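Oxidoreductase, short chain dehydrogenase/reductase family protein (Bifidobacterium adolescentis L2-32, PDB 6OW4) catalyses the NADH-dependent interconversion of 20-keto and 20β-hydroxy groups on steroids, as a bacterial 20β-hydroxysteroid dehydrogenase of the short-chain dehydrogenase/reductase family. Local coordinates at the interface of chains A and B and the interface of chains A and C. Numbering follows the deposited sequence. Chains: chain A/B/C, Oxidoreductase, short chain dehydrogenase/reductase family protein.

Contact 1: the interface of chains A and B. Residues chain A 55-56, 59, 83, 87, 91, 262-263; chain B 23-26, 31.
This patch belongs to a two-fold symmetric interface between chains A and B and has a twin with the chains exchanged; geometry alone does not establish it as the biological oligomer. B:Trp26 gives up the most surface to chain A, 103 Å². Its CG sits in the crowded position between backbone N and carbonyl carbon (chi1 57°), laying one indole face against chain A. The methyl of A:Ala59 lies over the five-membered ring on that face, its CB 3.5 Å from CG of B:Trp26. The CE methyl of A:Met87 covers the six-membered rim of the same face, while CD2 of A:Leu83 meets its CZ2–CH2 end and CZ of A:Phe91 approaches the CB.

Beside this packed part, A:Arg55 takes the carboxylate of B:Asp24 side-on through an extended chain. NE of A:Arg55 lies 2.6 Å from OD1 of B:Asp24 and NH2 of A:Arg55 3.0 Å from OD2 of B:Asp24, each on a syn lone pair, the planes 31° apart. OD1 of B:Asp24 also accepts, on its anti lone pair, from NE1 of B:Trp26 at 3.1 Å. The carbonyl O of B:Leu23 accepts from ND2 of A:Asn262 at 3.0 Å, nearly straight (175° at H), and from ND2 of A:Asn56, more bent. OD1 of A:Asn56 lies 3.0 Å from that O of B:Leu23, acceptor against acceptor, so this amide looks strained.

The other flank is looser. A water lies 2.6 Å from OD1 of A:Asn56 and meets the backbone N of B:Lys25, whose NZ weakly salt-bridges OD2 of A:Asp263 at 3.3 Å.

In the fold, loop 23-24 and 3-10 helix 25-27 of chain B lie across helices 52-63, 77-91 and 262-273 of chain A; helix 52-63 follows the Rossmann glycine loop.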
loop_
_atom_site.group_PDB
_atom_site.type_symbol
_atom_site.label_atom_id
_atom_site.label_comp_id
_atom_site.label_asym_id
_atom_site.label_seq_id
_atom_site.Cartn_x
_atom_site.Cartn_y
_atom_site.Cartn_z
ATOM N N ARG A 55 20.558 8.697 -18.867
ATOM C CA ARG A 55 21.885 8.466 -19.505
ATOM C C ARG A 55 22.671 7.415 -18.709
ATOM O O ARG A 55 23.387 6.616 -19.334
ATOM C CB ARG A 55 22.660 9.778 -19.669
ATOM C CG ARG A 55 23.171 10.412 -18.384
ATOM C CD ARG A 55 23.779 11.765 -18.698
ATOM N NE ARG A 55 24.340 12.439 -17.534
ATOM C CZ ARG A 55 23.858 13.543 -16.967
ATOM N NH1 ARG A 55 22.775 14.136 -17.442
ATOM N NH2 ARG A 55 24.472 14.058 -15.916
ATOM N N ASN A 56 22.535 7.404 -17.383
ATOM C CA ASN A 56 23.280 6.476 -16.491
ATOM C C ASN A 56 22.697 5.064 -16.621
ATOM O O ASN A 56 23.489 4.101 -16.625
ATOM C CB ASN A 56 23.296 6.986 -15.051
ATOM C CG ASN A 56 24.341 8.061 -14.848
ATOM O OD1 ASN A 56 25.499 7.756 -14.579
ATOM N ND2 ASN A 56 23.944 9.317 -14.974
ATOM N N ALA A 59 23.878 3.772 -20.005
ATOM C CA ALA A 59 25.319 3.428 -19.918
ATOM C C ALA A 59 25.492 2.086 -19.197
ATOM O O ALA A 59 26.370 1.303 -19.605
ATOM C CB ALA A 59 26.078 4.531 -19.222
ATOM N N LEU A 83 26.833 11.829 -26.222
ATOM C CA LEU A 83 26.671 10.722 -25.240
ATOM C C LEU A 83 26.712 9.370 -25.963
ATOM O O LEU A 83 27.452 8.479 -25.507
ATOM C CB LEU A 83 25.349 10.897 -24.486
ATOM C CG LEU A 83 25.344 11.966 -23.394
ATOM C CD1 LEU A 83 23.930 12.227 -22.901
ATOM C CD2 LEU A 83 26.242 11.562 -22.236
ATOM N N MET A 87 29.503 6.355 -25.286
ATOM C CA MET A 87 29.102 5.044 -24.716
ATOM C C MET A 87 29.480 3.916 -25.684
ATOM O O MET A 87 29.960 2.869 -25.204
ATOM C CB MET A 87 27.598 5.018 -24.423
ATOM C CG MET A 87 27.201 5.948 -23.284
ATOM S SD MET A 87 25.428 5.928 -22.930
ATOM C CE MET A 87 25.283 7.392 -21.909
ATOM N N PHE A 91 32.042 0.960 -24.335
ATOM C CA PHE A 91 31.400 -0.352 -24.056
ATOM C C PHE A 91 31.371 -1.243 -25.306
ATOM O O PHE A 91 31.112 -2.452 -25.141
ATOM C CB PHE A 91 30.006 -0.122 -23.470
ATOM C CG PHE A 91 29.982 0.894 -22.356
ATOM C CD1 PHE A 91 30.850 0.781 -21.281
ATOM C CD2 PHE A 91 29.110 1.972 -22.391
ATOM C CE1 PHE A 91 30.838 1.719 -20.260
ATOM C CE2 PHE A 91 29.102 2.910 -21.370
ATOM C CZ PHE A 91 29.965 2.780 -20.306
ATOM N N ASN A 262 22.816 8.560 -9.514
ATOM C CA ASN A 262 22.300 8.037 -10.809
ATOM C C ASN A 262 22.658 6.553 -10.957
ATOM O O ASN A 262 21.846 5.813 -11.544
ATOM C CB ASN A 262 22.808 8.865 -11.992
ATOM C CG ASN A 262 22.224 10.262 -12.033
ATOM O OD1 ASN A 262 21.057 10.459 -11.695
ATOM N ND2 ASN A 262 23.018 11.235 -12.455
ATOM N N ASP A 263 23.819 6.138 -10.436
ATOM C CA ASP A 263 24.322 4.735 -10.484
ATOM C C ASP A 263 23.406 3.809 -9.673
ATOM O O ASP A 263 23.313 2.618 -10.028
ATOM C CB ASP A 263 25.763 4.641 -9.974
ATOM C CG ASP A 263 25.961 5.206 -8.578
ATOM O OD1 ASP A 263 25.924 6.444 -8.442
ATOM O OD2 ASP A 263 26.144 4.405 -7.639
ATOM N N LEU B 23 27.721 12.206 -10.922
ATOM C CA LEU B 23 26.595 12.189 -11.893
ATOM C C LEU B 23 26.783 11.063 -12.916
ATOM O O LEU B 23 25.768 10.463 -13.308
ATOM C CB LEU B 23 26.512 13.553 -12.585
ATOM C CG LEU B 23 25.628 14.595 -11.903
ATOM C CD1 LEU B 23 25.924 14.687 -10.416
ATOM C CD2 LEU B 23 25.796 15.954 -12.564
ATOM N N ASP B 24 28.024 10.792 -13.334
ATOM C CA ASP B 24 28.332 9.928 -14.507
ATOM C C ASP B 24 29.576 9.084 -14.212
ATOM O O ASP B 24 30.618 9.314 -14.856
ATOM C CB ASP B 24 28.490 10.782 -15.766
ATOM C CG ASP B 24 27.238 11.569 -16.110
ATOM O OD1 ASP B 24 26.272 10.951 -16.595
ATOM O OD2 ASP B 24 27.227 12.790 -15.863
ATOM N N LYS B 25 29.445 8.123 -13.295
ATOM C CA LYS B 25 30.537 7.219 -12.846
ATOM C C LYS B 25 31.034 6.361 -14.016
ATOM O O LYS B 25 32.203 5.943 -13.977
ATOM C CB LYS B 25 30.054 6.325 -11.702
ATOM C CG LYS B 25 29.734 7.050 -10.401
ATOM C CD LYS B 25 29.489 6.105 -9.244
ATOM C CE LYS B 25 29.217 6.816 -7.936
ATOM N NZ LYS B 25 29.015 5.855 -6.827
ATOM N N TRP B 26 30.176 6.104 -15.009
ATOM C CA TRP B 26 30.496 5.306 -16.225
ATOM C C TRP B 26 31.620 5.967 -17.039
ATOM O O TRP B 26 32.238 5.260 -17.860
ATOM C CB TRP B 26 29.232 5.089 -17.069
ATOM C CG TRP B 26 28.552 6.353 -17.496
ATOM C CD1 TRP B 26 27.571 7.023 -16.824
ATOM C CD2 TRP B 26 28.799 7.108 -18.696
ATOM N NE1 TRP B 26 27.193 8.140 -17.518
ATOM C CE2 TRP B 26 27.927 8.219 -18.672
ATOM C CE3 TRP B 26 29.667 6.956 -19.784
ATOM C CZ2 TRP B 26 27.899 9.167 -19.696
ATOM C CZ3 TRP B 26 29.639 7.895 -20.795
ATOM C CH2 TRP B 26 28.767 8.985 -20.750
ATOM N N TYR B 31 35.617 1.974 -13.637
ATOM C CA TYR B 31 34.280 1.706 -13.043
ATOM C C TYR B 31 33.496 0.734 -13.935
ATOM O O TYR B 31 33.600 0.828 -15.171
ATOM C CB TYR B 31 33.526 3.024 -12.842
ATOM C CG TYR B 31 32.074 2.899 -12.457
ATOM C CD1 TYR B 31 31.086 2.800 -13.423
ATOM C CD2 TYR B 31 31.680 2.916 -11.128
ATOM C CE1 TYR B 31 29.747 2.698 -13.080
ATOM C CE2 TYR B 31 30.346 2.819 -10.767
ATOM C CZ TYR B 31 29.374 2.712 -11.746
ATOM O OH TYR B 31 28.058 2.620 -11.401
HETATM O O HOH W 1 26.917 7.161 -12.464
#

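Contact 2: the interface of chains A and C. Residues chain A 189, 192-193, 252-253; chain C 189, 252-253, 294.
Two tyrosine–glutamate pairs, related by an approximate two-fold, lie at the centre of this patch of the interface between chains A and C, copies of a short-chain dehydrogenase/reductase. The hydroxyl OH of A:Tyr189 hydrogen-bonds the carboxylate OE1 of C:Glu252 at 2.8 Å. In the reverse pair OH of C:Tyr189 is 2.8 Å from OE2 of A:Glu252 but equally near its CD, so the geometry is poor and the hydrogen bond doubtful. The first ring and carboxylate are nearly parallel, 6° apart, whereas the second are turned by 73°. The glutamates take different first torsions; in A:Glu252 CG is anti to the backbone N (chi1 -154°). OE2 of A:Glu252 comes within 4.0 Å of OE1 of C:Glu252, a proximity that could raise the proton affinity of either acid, with the A:Tyr189 phenol perhaps easing the repulsion.

Around these polar tips a valine methyl packs against each ring. CG1 of A:Val253 lies over the face of C:Tyr189, 3.6 Å from CE1, and CG1 of C:Val253 touches the CE2 side of A:Tyr189. The backbone O of C:Glu252 lies in the plane of the A:Tyr189 ring, at its edge, 3.6 Å from CE2; CA of A:Gly192 is 3.5 Å from the same O of C:Glu252.

The C-terminal C:Phe294 turns its face toward the CD2 edge of A:Tyr189, and CB of A:Tyr189 is 3.5 Å from CD1 of C:Phe294. An alanine in place of A:Tyr189 would remove the hydroxyl and ring, and would probably leave C:Glu252 without this phenol partner and weaken the packing on C:Phe294 and C:Val253.

Further out, the carbonyl O of C:Val253 lies in plane at the C:Phe294 ring edge, and strand 189-190 presents each tyrosine, with CG anti to its backbone N, to the partner's 3-10 helix 251-253.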
loop_
_atom_site.group_PDB
_atom_site.type_symbol
_atom_site.label_atom_id
_atom_site.label_comp_id
_atom_site.label_asym_id
_atom_site.label_seq_id
_atom_site.Cartn_x
_atom_site.Cartn_y
_atom_site.Cartn_z
ATOM N N TYR A 189 7.004 15.580 2.025
ATOM C CA TYR A 189 6.965 16.414 3.257
ATOM C C TYR A 189 8.171 17.359 3.269
ATOM O O TYR A 189 9.295 16.902 2.985
ATOM C CB TYR A 189 6.954 15.530 4.508
ATOM C CG TYR A 189 7.356 16.227 5.786
ATOM C CD1 TYR A 189 8.690 16.357 6.138
ATOM C CD2 TYR A 189 6.406 16.755 6.647
ATOM C CE1 TYR A 189 9.073 16.990 7.311
ATOM C CE2 TYR A 189 6.773 17.393 7.823
ATOM C CZ TYR A 189 8.112 17.513 8.155
ATOM O OH TYR A 189 8.486 18.137 9.311
ATOM N N GLY A 192 6.311 20.869 7.610
ATOM C CA GLY A 192 4.873 20.972 7.927
ATOM C C GLY A 192 3.993 20.790 6.701
ATOM O O GLY A 192 2.984 20.071 6.812
ATOM N N SER A 193 4.350 21.418 5.577
ATOM C CA SER A 193 3.539 21.463 4.330
ATOM C C SER A 193 4.108 20.503 3.285
ATOM O O SER A 193 5.279 20.131 3.348
ATOM C CB SER A 193 3.460 22.870 3.799
ATOM O OG SER A 193 4.757 23.411 3.601
ATOM N N GLU A 252 15.376 15.280 6.034
ATOM C CA GLU A 252 14.901 15.075 7.430
ATOM C C GLU A 252 14.127 13.752 7.497
ATOM O O GLU A 252 14.341 12.993 8.461
ATOM C CB GLU A 252 14.030 16.251 7.886
ATOM C CG GLU A 252 14.020 16.462 9.391
ATOM C CD GLU A 252 12.910 17.366 9.912
ATOM O OE1 GLU A 252 12.265 18.054 9.091
ATOM O OE2 GLU A 252 12.682 17.369 11.140
ATOM N N VAL A 253 13.303 13.477 6.479
ATOM C CA VAL A 253 12.368 12.311 6.420
ATOM C C VAL A 253 12.989 11.169 5.598
ATOM O O VAL A 253 12.243 10.238 5.236
ATOM C CB VAL A 253 10.990 12.731 5.866
ATOM C CG1 VAL A 253 10.253 13.641 6.834
ATOM C CG2 VAL A 253 11.083 13.382 4.494
ATOM N N TYR C 189 7.107 9.021 12.822
ATOM C CA TYR C 189 8.222 9.972 12.573
ATOM C C TYR C 189 8.212 11.080 13.634
ATOM O O TYR C 189 7.136 11.661 13.884
ATOM C CB TYR C 189 8.100 10.571 11.171
ATOM C CG TYR C 189 8.987 11.764 10.925
ATOM C CD1 TYR C 189 10.278 11.611 10.444
ATOM C CD2 TYR C 189 8.537 13.048 11.184
ATOM C CE1 TYR C 189 11.096 12.707 10.219
ATOM C CE2 TYR C 189 9.339 14.154 10.965
ATOM C CZ TYR C 189 10.622 13.983 10.479
ATOM O OH TYR C 189 11.412 15.073 10.267
ATOM N N GLU C 252 3.905 17.735 13.349
ATOM C CA GLU C 252 4.644 18.223 12.152
ATOM C C GLU C 252 4.135 17.502 10.896
ATOM O O GLU C 252 3.942 18.180 9.868
ATOM C CB GLU C 252 6.150 17.986 12.296
ATOM C CG GLU C 252 6.895 19.119 12.978
ATOM C CD GLU C 252 8.406 18.952 12.995
ATOM O OE1 GLU C 252 8.942 18.271 12.087
ATOM O OE2 GLU C 252 9.049 19.499 13.917
ATOM N N VAL C 253 3.926 16.182 10.991
ATOM C CA VAL C 253 3.594 15.283 9.842
ATOM C C VAL C 253 2.091 14.966 9.839
ATOM O O VAL C 253 1.683 14.095 9.052
ATOM C CB VAL C 253 4.451 13.999 9.864
ATOM C CG1 VAL C 253 5.912 14.298 9.565
ATOM C CG2 VAL C 253 4.321 13.225 11.168
ATOM N N PHE C 294 2.020 11.718 3.989
ATOM C CA PHE C 294 3.484 11.977 4.077
ATOM C C PHE C 294 4.242 10.647 4.174
ATOM O O PHE C 294 3.652 9.584 4.362
ATOM C CB PHE C 294 3.806 12.894 5.260
ATOM C CG PHE C 294 3.262 14.296 5.135
ATOM C CD1 PHE C 294 3.515 15.066 4.006
ATOM C CD2 PHE C 294 2.501 14.858 6.151
ATOM C CE1 PHE C 294 3.017 16.355 3.896
ATOM C CE2 PHE C 294 2.003 16.147 6.038
ATOM C CZ PHE C 294 2.262 16.896 4.911
#

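The C-alpha centres of contact 1 and contact 2 are about 33 Å apart, and the two share no residue of chain A. In sequence they come near one another: the 3-10 helix 251-253 of contact 2 is followed by helix 262-273, whose first turn serves contact 1. Chain A thus meets chain B and chain C through separate surfaces, each interface two-fold symmetric, as expected for a tetramer with several two-fold axes. The deposited assembly holds four copies, consistent with such an arrangement, although the coordinates alone do not show the oligomer in solution.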